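Local coordinates for protein prolyl endopeptidase (Myxococcus xanthus, PDB 2BKL) that probably hydrolyses oligopeptides on the carboxyl side of proline, and more slowly alanine, as a serine peptidase of the S9A family, at residues A612-D617 with A647-G652. Numbering follows the deposited sequence.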
ATOM      1  N   ALA A 612       4.957   9.642  12.724  1.00  7.81           N
ATOM      2  CA  ALA A 612       5.682  10.183  11.578  1.00  9.08           C
ATOM      3  C   ALA A 612       6.971   9.411  11.346  1.00  9.18           C
ATOM      4  O   ALA A 612       7.399   8.594  12.156  1.00  9.32           O
ATOM      5  CB  ALA A 612       5.975  11.637  11.812  1.00 11.42           C
ATOM      6  N   ALA A 613       7.541   9.638  10.171  1.00 10.33           N
ATOM      7  CA  ALA A 613       8.761   8.987   9.706  1.00 10.44           C
ATOM      8  C   ALA A 613       9.697  10.055   9.175  1.00 12.91           C
ATOM      9  O   ALA A 613       9.292  10.885   8.352  1.00 15.58           O
ATOM     10  CB  ALA A 613       8.444   7.997   8.623  1.00 12.90           C
ATOM     11  N   ASP A 614      10.954  10.004   9.596  1.00  9.63           N
ATOM     12  CA  ASP A 614      11.921  11.056   9.269  1.00 10.92           C
ATOM     13  C   ASP A 614      12.397  11.110   7.822  1.00 10.88           C
ATOM     14  O   ASP A 614      12.913  12.142   7.399  1.00 14.35           O
ATOM     15  CB  ASP A 614      13.125  11.061  10.229  1.00 10.13           C
ATOM     16  CG  ASP A 614      14.043   9.872  10.083  1.00 12.53           C
ATOM     17  OD1 ASP A 614      13.760   8.968   9.264  1.00 12.52           O
ATOM     18  OD2 ASP A 614      15.083   9.786  10.785  1.00 14.27           O
ATOM     19  N   HIS A 615      12.235  10.024   7.073  1.00  8.79           N
ATOM     20  CA  HIS A 615      12.728   9.968   5.699  1.00  9.62           C
ATOM     21  C   HIS A 615      11.617   9.606   4.726  1.00  9.74           C
ATOM     22  O   HIS A 615      11.857   8.990   3.698  1.00 10.51           O
ATOM     23  CB  HIS A 615      13.866   8.954   5.568  1.00  9.92           C
ATOM     24  CG  HIS A 615      15.210   9.511   5.878  1.00 13.33           C
ATOM     25  ND1 HIS A 615      15.789   9.396   7.121  1.00 15.29           N
ATOM     26  CD2 HIS A 615      16.096  10.176   5.103  1.00 16.13           C
ATOM     27  CE1 HIS A 615      16.981   9.966   7.102  1.00 15.29           C
ATOM     28  NE2 HIS A 615      17.193  10.448   5.890  1.00 17.88           N
ATOM     29  N   ASP A 616      10.408  10.047   5.016  1.00  8.99           N
ATOM     30  CA  ASP A 616       9.288   9.838   4.091  1.00  8.33           C
ATOM     31  C   ASP A 616       9.419  10.771   2.891  1.00  9.41           C
ATOM     32  O   ASP A 616       9.125  11.964   2.954  1.00 11.12           O
ATOM     33  CB  ASP A 616       7.962  10.030   4.819  1.00  8.70           C
ATOM     34  CG  ASP A 616       6.773   9.553   4.024  1.00 10.19           C
ATOM     35  OD1 ASP A 616       6.890   9.371   2.771  1.00  8.66           O
ATOM     36  OD2 ASP A 616       5.689   9.325   4.607  1.00 11.71           O
ATOM     37  N   ASP A 617       9.893  10.195   1.794  1.00  8.53           N
ATOM     38  CA  ASP A 617      10.052  10.913   0.524  1.00  9.72           C
ATOM     39  C   ASP A 617       8.866  10.750  -0.434  1.00  9.71           C
ATOM     40  O   ASP A 617       8.957  11.018  -1.636  1.00 11.10           O
ATOM     41  CB  ASP A 617      11.383  10.537  -0.191  1.00  8.92           C
ATOM     42  CG  ASP A 617      11.502   9.058  -0.533  1.00 10.86           C
ATOM     43  OD1 ASP A 617      10.668   8.252  -0.076  1.00  8.68           O
ATOM     44  OD2 ASP A 617      12.453   8.654  -1.284  1.00 10.57           O
ATOM     45  N   ALA A 647      12.936   7.122  13.496  1.00  9.72           N
ATOM     46  CA  ALA A 647      14.224   7.369  12.898  1.00  9.40           C
ATOM     47  C   ALA A 647      14.525   6.387  11.762  1.00 10.58           C
ATOM     48  O   ALA A 647      14.084   5.246  11.791  1.00 11.60           O
ATOM     49  CB  ALA A 647      15.311   7.292  13.954  1.00 11.33           C
ATOM     50  N   ASN A 648      15.255   6.868  10.772  1.00 11.00           N
ATOM     51  CA  ASN A 648      15.698   6.081   9.630  1.00 11.29           C
ATOM     52  C   ASN A 648      14.569   5.326   8.982  1.00 10.06           C
ATOM     53  O   ASN A 648      14.658   4.137   8.735  1.00 10.10           O
ATOM     54  CB  ASN A 648      16.828   5.157  10.063  1.00 14.68           C
ATOM     55  CG  ASN A 648      17.982   5.933  10.657  1.00 14.68           C
ATOM     56  OD1 ASN A 648      18.562   6.782   9.999  1.00 21.16           O
ATOM     57  ND2 ASN A 648      18.258   5.693  11.906  1.00 19.61           N
ATOM     58  N   ALA A 649      13.502   6.051   8.696  1.00  7.96           N
ATOM     59  CA  ALA A 649      12.272   5.434   8.266  1.00  7.94           C
ATOM     60  C   ALA A 649      11.685   6.129   7.052  1.00  9.11           C
ATOM     61  O   ALA A 649      11.540   7.347   7.026  1.00  8.85           O
ATOM     62  CB  ALA A 649      11.264   5.444   9.401  1.00  9.83           C
ATOM     63  N   GLY A 650      11.332   5.325   6.057  1.00  9.62           N
ATOM     64  CA  GLY A 650      10.532   5.765   4.932  1.00  9.68           C
ATOM     65  C   GLY A 650       9.049   5.676   5.226  1.00  9.68           C
ATOM     66  O   GLY A 650       8.630   5.462   6.374  1.00  9.75           O
ATOM     67  N   HIS A 651       8.274   5.832   4.164  1.00 10.00           N
ATOM     68  CA  HIS A 651       6.819   5.876   4.227  1.00 11.54           C
ATOM     69  C   HIS A 651       6.233   4.652   4.898  1.00 12.52           C
ATOM     70  O   HIS A 651       5.229   4.742   5.620  1.00 12.61           O
ATOM     71  CB  HIS A 651       6.230   6.022   2.832  1.00 12.16           C
ATOM     72  CG  HIS A 651       4.766   6.298   2.845  1.00 13.45           C
ATOM     73  ND1 HIS A 651       4.248   7.446   3.394  1.00 14.09           N
ATOM     74  CD2 HIS A 651       3.708   5.554   2.444  1.00 16.15           C
ATOM     75  CE1 HIS A 651       2.927   7.404   3.332  1.00 16.05           C
ATOM     76  NE2 HIS A 651       2.573   6.280   2.734  1.00 14.51           N
ATOM     77  N   GLY A 652       6.870   3.505   4.710  1.00 10.74           N
ATOM     78  CA  GLY A 652       6.403   2.285   5.335  1.00 11.30           C
ATOM     79  C   GLY A 652       7.190   1.850   6.561  1.00 12.71           C
ATOM     80  O   GLY A 652       7.113   0.690   6.935  1.00 14.43           O
TER
HETATM   81  O   HOH W   1       9.228   6.413   1.474  1.00 15.65           O
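D616 and H651 both hold CG anti to the backbone N (chi1 -168° and -171°), which lays the two side chains next to each other, pointing the same way. The H651 ND1-H then reaches D616 OD2 at 2.7 Å, almost straight at 172°, leaving in the imidazole plane and arriving on the syn side of OD2, though tilted out of the carboxylate plane, which is steeply inclined to the ring. That bond helps set the rotation of the imidazole about CB-CG. The other oxygen, D616 OD1, is held by the backbone N-H groups of R618 and V619, so the acid is itself positioned by the backbone just after it.

This is the acid-histidine pair of what fits a Ser-His-Asp triad of an alpha/beta-hydrolase domain: the two residues sit on loops after the neighbouring parallel strands 607-613 and 641-646, and H651 touches S533 and the bound benzyloxycarbonyl-Ala-Pro.

Nearer the end of strand 607-613, D614 ties the loops together. Its CG is tucked between the backbone N and carbonyl carbon, which turns both oxygens toward the 647-652 backbone: D614 OD2 takes N648 N at 2.9 Å and D614 OD1 takes A649 N at 3.0 Å, each on its syn side but somewhat out of the carboxylate plane. H615 ND1 adds a weak bond to D614 OD1. Replacing D614 by an alanine would probably leave the N648 and A649 amides without their carboxylate acceptor and let the loop carrying H651 shift. Coming back across, H615 N donates to A649 O at 2.8 Å, somewhat bent, while the methyls of A613 and A649 pack at 3.9 Å between their CB atoms. Beyond G650, a water accepts from H651 N and donates to D617 OD1, which also receives the N-H of D145.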